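Long-range contacts in hypothetical protein (Bacteroides eggerthii, PDB 4JGL), which is of unknown function but adopts a streptavidin-like beta-barrel fold extended by two extra alpha helices: residues Pro50-Leu56 against Asn68-Tyr72; Asp95-Ile101 against Arg156-Phe160; Gly63-Ile69 against His85-Pro91. All coordinates share one frame; numbering follows the deposited sequence.

All three contacts reach one antiparallel sheet. Interactions 1 and 3 are pairings of neighbouring strands: they share Asn68 and Ile69 on strand 64-75, bonded to strand 54-61 on one edge and to strand 78-92 on the other. Both rest on backbone hydrogen bonds between antiparallel strands, interaction 1 starting at a G1 bulge, and both put buried apolar side chains under helix 158-165. Interaction 2, its centre about 18 Å from the centre of the chain, lays the start of that helix on strand 96-103 through side chains and one hydrogen bond, with exposed Asp95, Arg156 and Glu159 at its margin. Phe160 joins all three, packing on the modelled conformers of Leu56 (interaction 1) and Ile67 (interaction 3).

Interaction 1 (Pro50-Leu56 against Asn68-Tyr72); sequences PEKGLFL and NIYTY
Tyr72 reaches back along the turn before strand 54-61 and brings its hydroxyl against Pro50, with OH 3.1 Å from Pro50 CA. Its first torsion (chi1 83°) sets CG between the backbone N and the carbonyl carbon, which swings the ring along the backbone of Gly53 and Leu54; Leu54 O lies at the ring's edge, 3.4 Å from Tyr72 CE1. A water bonded to Pro50 O makes a weak second link to the Tyr72 hydroxyl. Gly53, with positive phi, and Leu54 both face Met49 in a G1 beta bulge, and Gly53 O accepts the N-H of Tyr72, 3.0 Å from Tyr72 N, the donor standing above the carbonyl plane.

Strands 54-61 and 64-75 form a beta hairpin of the streptavidin-like barrel, in which Phe55 and Tyr70 are a hydrogen-bonded pair, Tyr70 N to Phe55 O being 2.8 Å. Their side chains run side by side although Phe55 CG is anti to its backbone N (173°) and Tyr70 CG beside it (-70°). Tyr70 CD1 comes to the edge of the Phe55 ring, 4.0 Å from CD2. On the other face Leu54 CD2 meets Thr71 CG2 at 3.9 Å, and Leu56, as modelled, lies alongside Ile69.

Helix 158-165 covers this Leu54, Leu56 and Ile69 face through Phe160, Leu163 and Val164. On the opposite face Phe55 meets the ring of Phe114, the Tyr70 hydroxyl bonds Pro110 O, and strand 44-49 adds Leu48.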
loop_
_atom_site.group_PDB
_atom_site.type_symbol
_atom_site.label_atom_id
_atom_site.label_comp_id
_atom_site.label_asym_id
_atom_site.label_seq_id
_atom_site.Cartn_x
_atom_site.Cartn_y
_atom_site.Cartn_z
ATOM N N PRO A 50 11.793 2.038 2.187
ATOM C CA PRO A 50 12.849 1.543 3.059
ATOM C C PRO A 50 13.506 2.630 3.914
ATOM O O PRO A 50 13.946 2.313 5.018
ATOM C CB PRO A 50 13.849 0.941 2.082
ATOM C CG PRO A 50 13.044 0.612 0.852
ATOM C CD PRO A 50 12.012 1.655 0.783
ATOM N N GLU A 51 13.519 3.881 3.450
ATOM C CA GLU A 51 14.132 4.997 4.209
ATOM C C GLU A 51 13.377 5.314 5.514
ATOM O O GLU A 51 13.922 5.940 6.431
ATOM C CB GLU A 51 14.210 6.275 3.346
ATOM C CG GLU A 51 12.918 7.102 3.333
ATOM C CD GLU A 51 13.114 8.589 3.012
ATOM O OE1 GLU A 51 14.217 9.125 3.254
ATOM O OE2 GLU A 51 12.146 9.224 2.524
ATOM N N LYS A 52 12.108 4.922 5.582
ATOM C CA LYS A 52 11.282 5.178 6.752
ATOM C C LYS A 52 10.765 3.903 7.421
ATOM O O LYS A 52 10.138 3.978 8.477
ATOM C CB LYS A 52 10.088 6.021 6.353
ATOM C CG LYS A 52 10.429 7.374 5.748
ATOM C CD LYS A 52 9.505 8.445 6.279
ATOM C CE LYS A 52 9.960 8.974 7.651
ATOM N NZ LYS A 52 9.138 8.488 8.823
ATOM N N GLY A 53 11.018 2.738 6.835
ATOM C CA GLY A 53 10.463 1.497 7.323
ATOM C C GLY A 53 8.944 1.460 7.299
ATOM O O GLY A 53 8.322 0.926 8.198
ATOM N N LEU A 54 8.352 2.066 6.260
ATOM C CA LEU A 54 6.912 2.098 6.100
ATOM C C LEU A 54 6.490 1.403 4.814
ATOM O O LEU A 54 7.207 1.399 3.811
ATOM C CB LEU A 54 6.403 3.528 6.051
ATOM C CG LEU A 54 6.776 4.407 7.242
ATOM C CD1 LEU A 54 6.254 5.814 6.982
ATOM C CD2 LEU A 54 6.198 3.851 8.545
ATOM N N PHE A 55 5.301 0.826 4.872
ATOM C CA PHE A 55 4.621 0.251 3.725
ATOM C C PHE A 55 3.239 0.861 3.679
ATOM O O PHE A 55 2.497 0.790 4.667
ATOM C CB PHE A 55 4.539 -1.270 3.819
ATOM C CG PHE A 55 3.700 -1.874 2.729
ATOM C CD1 PHE A 55 4.184 -1.918 1.437
ATOM C CD2 PHE A 55 2.422 -2.303 2.977
ATOM C CE1 PHE A 55 3.403 -2.424 0.376
ATOM C CE2 PHE A 55 1.633 -2.827 1.917
ATOM C CZ PHE A 55 2.126 -2.836 0.637
ATOM N N LEU A 56 2.887 1.501 2.564
ATOM C CA LEU A 56 1.578 2.105 2.419
ATOM C C LEU A 56 0.721 1.303 1.466
ATOM O O LEU A 56 1.198 0.825 0.452
ATOM C CB LEU A 56 1.699 3.551 1.938
ATOM C CG LEU A 56 2.107 4.579 2.989
ATOM C CD1 LEU A 56 3.488 4.264 3.543
ATOM C CD2 LEU A 56 2.032 5.996 2.405
ATOM N N ASN A 68 -3.611 2.964 4.272
ATOM C CA ASN A 68 -3.042 2.415 5.492
ATOM C C ASN A 68 -1.528 2.635 5.503
ATOM O O ASN A 68 -0.844 2.302 4.523
ATOM C CB ASN A 68 -3.363 0.917 5.627
ATOM C CG ASN A 68 -4.726 0.641 6.276
ATOM O OD1 ASN A 68 -5.197 1.403 7.114
ATOM N ND2 ASN A 68 -5.361 -0.474 5.887
ATOM N N ILE A 69 -1.035 3.207 6.595
ATOM C CA ILE A 69 0.398 3.320 6.853
ATOM C C ILE A 69 0.739 2.187 7.802
ATOM O O ILE A 69 0.287 2.158 8.963
ATOM C CB ILE A 69 0.778 4.653 7.499
ATOM C CG1 ILE A 69 0.413 5.837 6.603
ATOM C CG2 ILE A 69 2.291 4.664 7.778
ATOM C CD1 ILE A 69 0.493 7.186 7.336
ATOM N N TYR A 70 1.484 1.217 7.289
ATOM C CA TYR A 70 2.044 0.109 8.054
ATOM C C TYR A 70 3.492 0.427 8.353
ATOM O O TYR A 70 4.183 1.032 7.524
ATOM C CB TYR A 70 2.029 -1.204 7.243
ATOM C CG TYR A 70 0.662 -1.804 7.001
ATOM C CD1 TYR A 70 -0.149 -1.429 5.934
ATOM C CD2 TYR A 70 0.202 -2.819 7.808
ATOM C CE1 TYR A 70 -1.391 -2.036 5.751
ATOM C CE2 TYR A 70 -1.009 -3.399 7.629
ATOM C CZ TYR A 70 -1.822 -3.007 6.618
ATOM O OH TYR A 70 -3.057 -3.627 6.442
ATOM N N THR A 71 3.980 -0.070 9.487
ATOM C CA THR A 71 5.410 -0.175 9.685
ATOM C C THR A 71 5.850 -1.561 9.230
ATOM O O THR A 71 5.062 -2.500 9.275
ATOM C CB THR A 71 5.787 0.079 11.152
ATOM O OG1 THR A 71 5.106 -0.854 11.989
ATOM C CG2 THR A 71 5.427 1.498 11.549
ATOM N N TYR A 72 7.078 -1.707 8.747
ATOM C CA TYR A 72 7.537 -3.020 8.313
ATOM C C TYR A 72 8.958 -3.268 8.765
ATOM O O TYR A 72 9.745 -2.333 8.973
ATOM C CB TYR A 72 7.416 -3.258 6.800
ATOM C CG TYR A 72 8.542 -2.727 5.962
ATOM C CD1 TYR A 72 8.531 -1.433 5.484
ATOM C CD2 TYR A 72 9.635 -3.526 5.647
ATOM C CE1 TYR A 72 9.546 -0.955 4.696
ATOM C CE2 TYR A 72 10.664 -3.050 4.878
ATOM C CZ TYR A 72 10.616 -1.767 4.397
ATOM O OH TYR A 72 11.633 -1.265 3.622
HETATM O O HOH W 1 13.511 -0.436 6.172
#

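Interaction 2 (Asp95-Ile101 against Arg156-Phe160); sequences DKLEITI and RCAEF
The guanidinium of Arg156 carries Leu97 CD1 over one face, 3.8 Å from the plane and nearer its margin than its middle, while the carbonyl of Asp95 meets its edge. There Arg156 NH1 donates to Asp95 O at 3.0 Å in a nearly straight bond (169°). The acceptor lies in the guanidinium plane, yet the donor stands well above the carbonyl plane and so misses the lone pairs. A bend at chi3 (-65°) turns the Arg156 chain to this position, and its NH2 forms a salt bridge with Asp154, so NH1 and NH2 each have a partner.

The carboxylate of Glu159 is a second flat group; its chain runs antiparallel to the side chain of Ile99. Trans at chi1 (-168°) and extended beyond, it lays its methylenes on the isoleucine branch, CG to Ile99 CG2 being 4.0 Å; the carboxylate ends beside Ile99 O without bonding to it.

This is a helix start laid on an outer strand: Cys157 occupies the N-cap position of helix 158-165, one of the two helices added to the streptavidin-like barrel, and strand 96-103 points Leu97, Ile99 and Ile101 at it. Leu97 CD1 comes 3.6 Å from Cys157 SG, and Ile99 CD1 reaches 3.8 Å from Cys157 CA. Ile101 CD1 extends the apolar row to Glu159 CG. Behind Cys157 and Phe160 stands Leu151 of helix 142-153, and Phe160 also meets the ring of Phe152.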
loop_
_atom_site.group_PDB
_atom_site.type_symbol
_atom_site.label_atom_id
_atom_site.label_comp_id
_atom_site.label_asym_id
_atom_site.label_seq_id
_atom_site.Cartn_x
_atom_site.Cartn_y
_atom_site.Cartn_z
ATOM N N ASP A 95 -12.210 21.669 -5.914
ATOM C CA ASP A 95 -10.861 21.109 -5.800
ATOM C C ASP A 95 -10.298 21.091 -4.364
ATOM O O ASP A 95 -9.089 21.150 -4.156
ATOM C CB ASP A 95 -9.913 21.810 -6.790
ATOM C CG ASP A 95 -10.378 21.658 -8.237
ATOM O OD1 ASP A 95 -11.029 20.633 -8.555
ATOM O OD2 ASP A 95 -10.103 22.562 -9.057
ATOM N N LYS A 96 -11.186 20.959 -3.380
ATOM C CA LYS A 96 -10.771 20.807 -1.998
ATOM C C LYS A 96 -10.609 19.314 -1.673
ATOM O O LYS A 96 -11.229 18.465 -2.304
ATOM C CB LYS A 96 -11.790 21.466 -1.060
ATOM C CG LYS A 96 -11.812 23.005 -1.160
ATOM N N LEU A 97 -9.759 19.034 -0.692
ATOM C CA LEU A 97 -9.606 17.677 -0.138
ATOM C C LEU A 97 -9.813 17.708 1.354
ATOM O O LEU A 97 -9.297 18.581 2.044
ATOM C CB LEU A 97 -8.215 17.138 -0.388
ATOM C CG LEU A 97 -7.754 17.011 -1.827
ATOM C CD1 LEU A 97 -6.308 16.567 -1.817
ATOM C CD2 LEU A 97 -8.660 16.074 -2.593
ATOM N N GLU A 98 -10.585 16.750 1.865
ATOM C CA GLU A 98 -10.675 16.517 3.283
ATOM C C GLU A 98 -9.710 15.386 3.647
ATOM O O GLU A 98 -9.840 14.267 3.140
ATOM C CB GLU A 98 -12.094 16.119 3.687
ATOM C CG GLU A 98 -13.133 17.168 3.406
ATOM C CD GLU A 98 -14.538 16.734 3.775
ATOM O OE1 GLU A 98 -14.782 15.561 4.102
ATOM O OE2 GLU A 98 -15.435 17.574 3.696
ATOM N N ILE A 99 -8.791 15.658 4.556
ATOM C CA ILE A 99 -7.791 14.690 4.974
ATOM C C ILE A 99 -7.960 14.432 6.466
ATOM O O ILE A 99 -7.922 15.363 7.278
ATOM C CB ILE A 99 -6.360 15.134 4.646
ATOM C CG1 ILE A 99 -6.195 15.307 3.137
ATOM C CG2 ILE A 99 -5.363 14.112 5.144
ATOM C CD1 ILE A 99 -4.833 15.800 2.681
ATOM N N THR A 100 -8.186 13.169 6.816
ATOM C CA THR A 100 -8.371 12.773 8.202
ATOM C C THR A 100 -7.512 11.559 8.498
ATOM O O THR A 100 -7.212 10.769 7.592
ATOM C CB THR A 100 -9.827 12.496 8.540
ATOM O OG1 THR A 100 -10.324 11.446 7.716
ATOM C CG2 THR A 100 -10.683 13.733 8.384
ATOM N N ILE A 101 -7.126 11.425 9.755
ATOM C CA ILE A 101 -6.217 10.393 10.186
ATOM C C ILE A 101 -6.781 9.665 11.409
ATOM O O ILE A 101 -7.323 10.311 12.311
ATOM C CB ILE A 101 -4.831 10.992 10.496
ATOM C CG1 ILE A 101 -4.295 11.791 9.290
ATOM C CG2 ILE A 101 -3.875 9.924 10.950
ATOM C CD1 ILE A 101 -3.187 12.830 9.650
ATOM N N ARG A 156 -2.193 20.431 -1.833
ATOM C CA ARG A 156 -3.321 20.233 -0.914
ATOM C C ARG A 156 -3.122 19.120 0.126
ATOM O O ARG A 156 -3.947 18.953 1.050
ATOM C CB ARG A 156 -4.569 19.900 -1.721
ATOM C CG ARG A 156 -4.930 20.945 -2.791
ATOM C CD ARG A 156 -6.031 20.437 -3.672
ATOM N NE ARG A 156 -5.599 19.271 -4.437
ATOM C CZ ARG A 156 -6.385 18.526 -5.203
ATOM N NH1 ARG A 156 -7.678 18.791 -5.321
ATOM N NH2 ARG A 156 -5.870 17.480 -5.852
ATOM N N CYS A 157 -2.045 18.345 -0.018
ATOM C CA CYS A 157 -1.849 17.130 0.772
ATOM C C CYS A 157 -0.776 17.227 1.827
ATOM O O CYS A 157 -0.303 16.219 2.317
ATOM C CB CYS A 157 -1.536 15.955 -0.146
ATOM S SG CYS A 157 -2.945 15.515 -1.125
ATOM N N ALA A 158 -0.424 18.439 2.233
ATOM C CA ALA A 158 0.554 18.602 3.294
ATOM C C ALA A 158 0.267 17.798 4.546
ATOM O O ALA A 158 1.161 17.232 5.143
ATOM C CB ALA A 158 0.704 20.082 3.651
ATOM N N GLU A 159 -0.994 17.712 4.945
ATOM C CA GLU A 159 -1.348 16.962 6.137
ATOM C C GLU A 159 -0.910 15.500 6.009
ATOM O O GLU A 159 -0.472 14.870 6.970
ATOM C CB GLU A 159 -2.858 17.057 6.332
ATOM C CG GLU A 159 -3.370 16.587 7.646
ATOM C CD GLU A 159 -4.832 16.987 7.900
ATOM O OE1 GLU A 159 -5.450 17.736 7.103
ATOM O OE2 GLU A 159 -5.367 16.531 8.925
ATOM N N PHE A 160 -1.059 14.954 4.799
ATOM C CA PHE A 160 -0.625 13.581 4.524
ATOM C C PHE A 160 0.891 13.447 4.435
ATOM O O PHE A 160 1.465 12.569 5.061
ATOM C CB PHE A 160 -1.312 13.094 3.242
ATOM C CG PHE A 160 -0.844 11.749 2.727
ATOM C CD1 PHE A 160 -0.783 10.628 3.541
ATOM C CD2 PHE A 160 -0.510 11.611 1.409
ATOM C CE1 PHE A 160 -0.412 9.400 3.029
ATOM C CE2 PHE A 160 -0.138 10.385 0.905
ATOM C CZ PHE A 160 -0.059 9.294 1.724
#

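Interaction 3 (Gly63-Ile69 against His85-Pro91); sequences GAYGINI and HFVMIVP
Six backbone hydrogen bonds join Gly63-Ile69 to His85-Pro91, two in each of the antiparallel hydrogen-bonded pairs Tyr65-Ile89, Ile67-Val87 and Ile69-His85. The central pair is nearly straight: Ile67 N to Val87 O is 2.8 Å at 170°, and Val87 N to Ile67 O matches it. His85 N to Ile69 O is longer, 3.1 Å, and more bent. CA-H...O contacts fill in between, such as Phe86 CA to Ile67 O. At the open end of the hairpin a water donates to both Gly63 O and Ile89 O, giving that carbonyl of Ile89 a partner besides Tyr65 N.

The two strands form a beta hairpin of the streptavidin-like barrel, each face lined differently. Apolar contacts line the face of Ile67, Ile69, Val87 and Ile89, where side chains meet at an angle: Ile67 CD1, in the conformer modelled, touches Ile89 CD1 at 4.2 Å, and Ile69 CD1 touches Val87 CG2 at 4.0 Å. Phe160 and Leu163 of helix 158-165 pack on this face.

Aromatic contacts mark both faces. On the face away from the helix, chi1 of 178° sends the Phe86 ring away from its own N and across the strand beside Gly66, CE1 to Gly66 CA being 3.5 Å. Asn68 OD1, as modelled, comes to that ring's edge, 3.2 Å from Phe86 CD1, with amide and ring planes 65° apart. Tyr65, on the Ile67 face, has Gly63 O over the centre of one ring face.

Two polar ends bond beyond the hairpin: Tyr65 OH to Lys147 NZ, and His85 ND1 to the Tyr167 hydroxyl.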
loop_
_atom_site.group_PDB
_atom_site.type_symbol
_atom_site.label_atom_id
_atom_site.label_comp_id
_atom_site.label_asym_id
_atom_site.label_seq_id
_atom_site.Cartn_x
_atom_site.Cartn_y
_atom_site.Cartn_z
ATOM N N GLY A 63 -12.865 7.851 -6.226
ATOM C CA GLY A 63 -11.968 8.990 -6.188
ATOM C C GLY A 63 -11.460 9.435 -4.830
ATOM O O GLY A 63 -10.551 10.266 -4.755
ATOM N N ALA A 64 -12.030 8.880 -3.772
ATOM C CA ALA A 64 -11.524 9.084 -2.430
ATOM C C ALA A 64 -10.478 8.006 -2.191
ATOM O O ALA A 64 -10.621 6.879 -2.673
ATOM C CB ALA A 64 -12.621 8.980 -1.409
ATOM N N TYR A 65 -9.441 8.351 -1.445
ATOM C CA TYR A 65 -8.379 7.390 -1.161
ATOM C C TYR A 65 -8.331 7.049 0.316
ATOM O O TYR A 65 -8.457 7.929 1.187
ATOM C CB TYR A 65 -7.017 7.909 -1.556
ATOM C CG TYR A 65 -6.846 8.223 -3.012
ATOM C CD1 TYR A 65 -7.371 7.419 -3.988
ATOM C CD2 TYR A 65 -6.091 9.307 -3.405
ATOM C CE1 TYR A 65 -7.224 7.716 -5.357
ATOM C CE2 TYR A 65 -5.899 9.597 -4.759
ATOM C CZ TYR A 65 -6.485 8.795 -5.714
ATOM O OH TYR A 65 -6.326 9.056 -7.063
ATOM N N GLY A 66 -8.151 5.766 0.590
ATOM C CA GLY A 66 -7.948 5.269 1.938
ATOM C C GLY A 66 -6.576 4.626 1.977
ATOM O O GLY A 66 -6.312 3.683 1.243
ATOM N N ILE A 67 -5.699 5.175 2.789
ATOM C CA ILE A 67 -4.316 4.744 2.825
ATOM C C ILE A 67 -3.933 4.238 4.205
ATOM O O ILE A 67 -3.940 4.980 5.194
ATOM C CB ILE A 67 -3.361 5.858 2.392
ATOM C CG1 ILE A 67 -3.827 6.457 1.062
ATOM C CG2 ILE A 67 -1.928 5.306 2.293
ATOM C CD1 ILE A 67 -3.026 7.631 0.612
ATOM N N ASN A 68 -3.611 2.964 4.272
ATOM C CA ASN A 68 -3.042 2.415 5.492
ATOM C C ASN A 68 -1.528 2.635 5.503
ATOM O O ASN A 68 -0.844 2.302 4.523
ATOM C CB ASN A 68 -3.363 0.917 5.627
ATOM C CG ASN A 68 -4.726 0.641 6.276
ATOM O OD1 ASN A 68 -5.197 1.403 7.114
ATOM N ND2 ASN A 68 -5.361 -0.474 5.887
ATOM N N ILE A 69 -1.035 3.207 6.595
ATOM C CA ILE A 69 0.398 3.320 6.853
ATOM C C ILE A 69 0.739 2.187 7.802
ATOM O O ILE A 69 0.287 2.158 8.963
ATOM C CB ILE A 69 0.778 4.653 7.499
ATOM C CG1 ILE A 69 0.413 5.837 6.603
ATOM C CG2 ILE A 69 2.291 4.664 7.778
ATOM C CD1 ILE A 69 0.493 7.186 7.336
ATOM N N HIS A 85 -1.508 3.589 11.003
ATOM C CA HIS A 85 -2.545 4.596 10.898
ATOM C C HIS A 85 -3.256 4.451 9.575
ATOM O O HIS A 85 -2.757 3.814 8.657
ATOM C CB HIS A 85 -1.950 6.003 11.045
ATOM C CG HIS A 85 -1.564 6.332 12.449
ATOM N ND1 HIS A 85 -0.436 5.808 13.039
ATOM C CD2 HIS A 85 -2.181 7.083 13.390
ATOM C CE1 HIS A 85 -0.373 6.235 14.293
ATOM N NE2 HIS A 85 -1.412 7.019 14.525
ATOM N N PHE A 86 -4.415 5.081 9.482
ATOM C CA PHE A 86 -5.236 5.138 8.282
ATOM C C PHE A 86 -5.522 6.585 7.952
ATOM O O PHE A 86 -6.006 7.338 8.798
ATOM C CB PHE A 86 -6.539 4.378 8.520
ATOM C CG PHE A 86 -7.482 4.430 7.352
ATOM C CD1 PHE A 86 -7.253 3.701 6.213
ATOM C CD2 PHE A 86 -8.582 5.263 7.401
ATOM C CE1 PHE A 86 -8.130 3.797 5.118
ATOM C CE2 PHE A 86 -9.472 5.311 6.335
ATOM C CZ PHE A 86 -9.213 4.592 5.212
ATOM N N VAL A 87 -5.227 6.963 6.723
ATOM C CA VAL A 87 -5.455 8.296 6.223
ATOM C C VAL A 87 -6.532 8.237 5.173
ATOM O O VAL A 87 -6.458 7.423 4.254
ATOM C CB VAL A 87 -4.193 8.879 5.593
ATOM C CG1 VAL A 87 -4.438 10.299 5.084
ATOM C CG2 VAL A 87 -3.034 8.851 6.582
HETATM N N MSE A 88 -7.543 9.082 5.302
HETATM C CA MSE A 88 -8.618 9.157 4.332
HETATM C C MSE A 88 -8.533 10.514 3.642
HETATM O O MSE A 88 -8.388 11.538 4.304
HETATM C CB MSE A 88 -9.949 8.946 5.055
HETATM C CG MSE A 88 -11.165 8.730 4.171
HETATM SE SE MSE A 88 -12.740 8.071 5.205
HETATM C CE MSE A 88 -13.195 9.731 6.104
ATOM N N ILE A 89 -8.604 10.502 2.310
ATOM C CA ILE A 89 -8.483 11.694 1.489
ATOM C C ILE A 89 -9.712 11.780 0.595
ATOM O O ILE A 89 -9.876 10.954 -0.299
ATOM C CB ILE A 89 -7.208 11.696 0.635
ATOM C CG1 ILE A 89 -5.986 11.481 1.528
ATOM C CG2 ILE A 89 -7.104 12.996 -0.157
ATOM C CD1 ILE A 89 -4.633 11.501 0.819
ATOM N N VAL A 90 -10.594 12.723 0.895
ATOM C CA VAL A 90 -11.911 12.781 0.284
ATOM C C VAL A 90 -12.054 14.070 -0.515
ATOM O O VAL A 90 -12.044 15.141 0.072
ATOM C CB VAL A 90 -13.038 12.694 1.341
ATOM C CG1 VAL A 90 -14.397 12.752 0.679
ATOM C CG2 VAL A 90 -12.916 11.417 2.150
ATOM N N PRO A 91 -12.216 13.976 -1.843
ATOM C CA PRO A 91 -12.436 15.180 -2.630
ATOM C C PRO A 91 -13.782 15.828 -2.353
ATOM O O PRO A 91 -14.785 15.141 -2.160
ATOM C CB PRO A 91 -12.362 14.675 -4.075
ATOM C CG PRO A 91 -11.598 13.431 -4.025
ATOM C CD PRO A 91 -11.916 12.803 -2.682
HETATM O O HOH W 2 -8.621 11.683 -3.199
#